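Local coordinates for Esterase/lipase (Lactobacillus rhamnosus, PDB 4N5H) that hydrolyses ester bonds as an alpha/beta-hydrolase-fold esterase and probably also transfers acyl groups, at the interface of chains A and B. Residues are numbered along the deposited sequence; one frame, centred on the assembly and turned at random. Chains: chain A/B, Esterase/lipase.

Contact 1: the interface of chains A and B. Residues chain A 36-39; chain B 28-30, 284, 286, 288.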
# COMPACT_ATOMS: atom_id res chain seq x y z
N HIS A 36 12.71 1.48 13.95
CA HIS A 36 12.23 2.86 13.69
C HIS A 36 13.26 3.54 12.77
O HIS A 36 14.43 3.32 12.87
CB HIS A 36 12.17 3.67 14.97
CG HIS A 36 11.12 3.23 15.93
ND1 HIS A 36 11.09 3.63 17.25
CD2 HIS A 36 10.05 2.44 15.75
CE1 HIS A 36 10.06 3.07 17.85
NE2 HIS A 36 9.41 2.34 16.97
N TRP A 37 12.76 4.41 11.92
CA TRP A 37 13.65 5.20 11.06
C TRP A 37 13.24 6.70 11.14
O TRP A 37 12.05 7.02 11.34
CB TRP A 37 13.81 4.72 9.61
CG TRP A 37 12.70 4.88 8.54
CD1 TRP A 37 11.38 5.09 8.71
CD2 TRP A 37 12.87 4.69 7.09
NE1 TRP A 37 10.73 5.06 7.54
CE2 TRP A 37 11.60 4.81 6.51
CE3 TRP A 37 13.97 4.42 6.26
CZ2 TRP A 37 11.39 4.62 5.10
CZ3 TRP A 37 13.79 4.37 4.84
CH2 TRP A 37 12.51 4.45 4.29
N GLU A 38 14.23 7.56 10.85
CA GLU A 38 14.09 8.98 10.76
C GLU A 38 14.67 9.32 9.38
O GLU A 38 15.82 9.03 9.11
CB GLU A 38 14.93 9.64 11.86
CG GLU A 38 14.46 9.35 13.28
CD GLU A 38 15.48 9.65 14.37
OE1 GLU A 38 16.61 10.10 14.05
OE2 GLU A 38 15.24 9.30 15.58
N THR A 39 13.88 9.97 8.57
CA THR A 39 14.23 10.07 7.16
C THR A 39 14.53 11.49 6.70
O THR A 39 14.03 12.48 7.28
CB THR A 39 13.12 9.48 6.26
OG1 THR A 39 11.87 10.11 6.53
CG2 THR A 39 12.99 8.00 6.49
N ASP B 28 7.56 7.33 2.58
CA ASP B 28 8.51 6.66 3.40
C ASP B 28 8.42 6.87 4.94
O ASP B 28 8.84 6.05 5.73
CB ASP B 28 9.83 7.13 3.02
CG ASP B 28 10.28 6.58 1.66
OD1 ASP B 28 9.85 5.51 1.22
OD2 ASP B 28 11.02 7.30 1.04
N GLU B 29 7.92 8.01 5.32
CA GLU B 29 8.01 8.44 6.69
C GLU B 29 7.24 7.54 7.60
O GLU B 29 6.07 7.12 7.30
CB GLU B 29 7.47 9.89 6.77
CG GLU B 29 7.75 10.54 8.10
CD GLU B 29 7.04 11.86 8.37
OE1 GLU B 29 6.09 12.28 7.66
OE2 GLU B 29 7.44 12.50 9.36
N ARG B 30 7.81 7.28 8.78
CA ARG B 30 7.07 6.66 9.86
C ARG B 30 5.79 7.41 10.17
O ARG B 30 5.78 8.66 10.22
CB ARG B 30 7.91 6.66 11.13
CG ARG B 30 7.36 5.81 12.27
CD ARG B 30 8.31 5.90 13.44
NE ARG B 30 7.66 5.44 14.65
CZ ARG B 30 8.08 5.72 15.84
NH1 ARG B 30 9.23 6.37 16.00
NH2 ARG B 30 7.38 5.27 16.91
N HIS B 284 8.72 16.40 9.46
CA HIS B 284 9.30 15.19 10.08
C HIS B 284 9.08 15.18 11.56
O HIS B 284 10.00 15.49 12.39
CB HIS B 284 10.79 15.15 9.78
CG HIS B 284 11.08 14.67 8.40
ND1 HIS B 284 11.02 13.33 8.07
CD2 HIS B 284 11.25 15.32 7.26
CE1 HIS B 284 11.22 13.20 6.76
NE2 HIS B 284 11.35 14.40 6.25
N GLU B 286 9.07 12.83 13.45
CA GLU B 286 9.77 11.76 14.15
C GLU B 286 11.20 12.17 14.55
O GLU B 286 11.85 11.49 15.31
CB GLU B 286 9.74 10.50 13.24
CG GLU B 286 10.76 10.43 12.09
CD GLU B 286 10.43 11.23 10.84
OE1 GLU B 286 9.44 12.04 10.85
OE2 GLU B 286 11.14 11.11 9.86
N PRO B 288 14.19 13.80 16.57
CA PRO B 288 14.33 14.32 17.96
C PRO B 288 14.11 15.82 18.13
O PRO B 288 13.40 16.25 19.04
CB PRO B 288 15.79 13.95 18.30
CG PRO B 288 16.09 12.77 17.45
CD PRO B 288 15.25 12.83 16.22
O HOH W 1 10.47 8.27 9.30
O HOH W 2 11.33 7.07 14.11
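A:Trp37 holds CG in the crowded position between its backbone N and carbonyl carbon (chi1 73°), which turns the indole from strand 35-42 toward chain B, while B:Arg30 keeps CG anti to the backbone N and runs extended to NE, laying its guanidinium over one face of the A:His36 ring. B:Glu286 also takes the crowded first torsion and bends at chi2, so that its carboxylate points back at the strand. The patch packs this strand against the end of helix 2-28, the following loop and the segment leading into helix 288-311.

The indole NE1 donates to the carbonyl O of B:Asp28 at 2.8 Å. This bond is bent, 124° at the hydrogen, and the donor stands above the carbonyl plane, although the oxygen lies near the plane of the ring. Alongside, A:Trp37 CZ2 touches B:Asp28 CB at 3.6 Å, and A:Thr39 CG2 sits over the centre of one indole face, buttressing it from within chain A. An alanine in place of A:Trp37 would probably cost the bond to the helix-end carbonyl and the packing on B:Asp28, loosening this part of the patch.

The guanidinium of B:Arg30 lies nearly parallel to the imidazole of A:His36, the planes 15° apart, with NH1 3.7 Å from the ring centroid in a cation-pi contact. Water 2 joins the same NH1 to A:Trp37 O, and water 1 ties that carbonyl to B:Arg30 N.

B:Glu286 OE2 accepts from both chains: A:Thr39 N reaches its anti lone pair at 3.2 Å, almost straight, and B:His284 ND1, from its own chain, reaches the syn lone pair at 2.9 Å. The two donors grip OE2 and probably restrain the carboxylate's rotation; they may also stabilise its charge. Between A:Trp37 and A:Thr39 on the strand, A:Glu38 extends its side chain so that OE2 rests 3.6 Å from B:Pro288 CD.

Contact 2: the interface of chains A and B. Residues chain A 43-45, 129; chain B 271-274.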
# COMPACT_ATOMS: atom_id res chain seq x y z
N TYR A 43 22.09 16.91 5.01
CA TYR A 43 23.37 16.97 5.70
C TYR A 43 24.28 18.19 5.34
O TYR A 43 25.37 18.31 5.88
CB TYR A 43 24.17 15.63 5.58
CG TYR A 43 24.43 15.08 4.23
CD1 TYR A 43 25.32 15.72 3.39
CD2 TYR A 43 23.77 13.93 3.72
CE1 TYR A 43 25.65 15.19 2.19
CE2 TYR A 43 24.08 13.43 2.48
CZ TYR A 43 25.00 14.05 1.72
OH TYR A 43 25.28 13.54 0.41
N GLU A 44 23.76 19.02 4.46
CA GLU A 44 24.32 20.32 4.24
C GLU A 44 23.24 21.32 3.87
O GLU A 44 22.10 20.97 3.70
CB GLU A 44 25.51 20.19 3.30
CG GLU A 44 25.16 19.74 1.99
CD GLU A 44 26.43 19.37 1.11
OE1 GLU A 44 26.81 20.26 0.30
OE2 GLU A 44 27.09 18.33 1.18
N GLN A 45 23.64 22.57 3.67
CA GLN A 45 22.65 23.59 3.30
C GLN A 45 22.32 23.50 1.84
O GLN A 45 22.84 24.31 1.03
CB GLN A 45 23.09 25.00 3.71
CG GLN A 45 23.38 25.18 5.18
CD GLN A 45 23.70 26.64 5.50
OE1 GLN A 45 24.61 27.22 4.93
NE2 GLN A 45 22.94 27.22 6.37
N PHE A 129 25.71 15.53 15.14
CA PHE A 129 24.34 15.30 15.53
C PHE A 129 24.01 13.89 15.96
O PHE A 129 22.94 13.60 16.51
CB PHE A 129 23.40 15.83 14.40
CG PHE A 129 23.65 17.25 14.08
CD1 PHE A 129 24.19 17.58 12.87
CD2 PHE A 129 23.49 18.25 15.02
CE1 PHE A 129 24.56 18.87 12.54
CE2 PHE A 129 23.83 19.55 14.70
CZ PHE A 129 24.36 19.87 13.45
N SER B 271 23.89 26.55 14.33
CA SER B 271 24.76 25.50 14.86
C SER B 271 24.05 24.20 15.12
O SER B 271 24.70 23.13 15.18
CB SER B 271 25.45 26.03 16.15
OG SER B 271 24.52 26.31 17.15
N ALA B 272 22.72 24.24 15.30
CA ALA B 272 21.93 23.01 15.48
C ALA B 272 21.68 22.23 14.17
O ALA B 272 21.16 21.09 14.17
CB ALA B 272 20.57 23.30 16.11
N GLY B 273 22.14 22.74 13.07
CA GLY B 273 22.32 21.93 11.91
C GLY B 273 21.53 22.36 10.64
O GLY B 273 20.47 22.98 10.73
N PRO B 274 21.98 21.93 9.48
CA PRO B 274 21.37 22.30 8.26
C PRO B 274 20.04 21.59 7.97
O PRO B 274 19.29 21.97 7.04
CB PRO B 274 22.43 21.86 7.25
CG PRO B 274 23.06 20.69 7.84
CD PRO B 274 23.16 21.06 9.27
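In this alpha/beta-hydrolase, the second patch is a small apolar junction in which a turn of chain B, the 3-10 helix 270-272 continuing into B:Gly273 and B:Pro274, fits against the end of helix 112-129 and the loop after strand 35-42 of chain A. Polar atoms do not pair across this patch, so contact rests on shape; about 155 Å² of protein surface is hidden in all.

The aromatic contacts come from A:Phe129, the last residue of its helix. Its CG is anti to the carbonyl carbon and beside the backbone N (chi1 -55°), which sends the ring away from the helix end. The turn lies across one face of the ring, toward its CE2-CZ-CE1 rim. A:Phe129 CZ has B:Gly273 CA above it at 3.3 Å, a close approach to a residue whose lack of a side chain permits it. On the same side, the carbonyl O of B:Ala272 stands over the face near CE2. The carbonyl O of B:Ser271 is placed differently, at the ring edge and in its plane, 3.7 Å from A:Phe129 CZ, where it may weakly suit the C-H edge.

Aliphatic packing belongs to B:Pro274, which has 46 Å² of its surface hidden. B:Pro274 CB sits 3.5 Å from A:Glu44 C, a carbonyl carbon. B:Pro274 CG lies 3.7 Å from A:Tyr43 C, so the pyrrolidine abuts main chain rather than the tyrosine ring. B:Pro274 CD faces the other way, 4.2 Å from A:Phe129 CE1, which places the pyrrolidine between the loop and the phenyl group. A:Gln45 crosses the proline at about a right angle, but this residue is poorly ordered.

The C-alpha centres of contact 1 and contact 2 lie about 17 Å apart on one face between chains A and B, and they have no residue in common. Chain A links them directly: strand 35-42 supplies contact 1, and the loop that follows it enters contact 2, where the end of helix 112-129 joins in. Chain B contributes separate stretches, residues 271-274 for one and 28-30 with 284, 286 and 288 for the other. The strand and its loop may thus form a continuous strip of the interface. That interface is not an exact two-fold, and this pairing within the deposited four-copy assembly may not be the biological one.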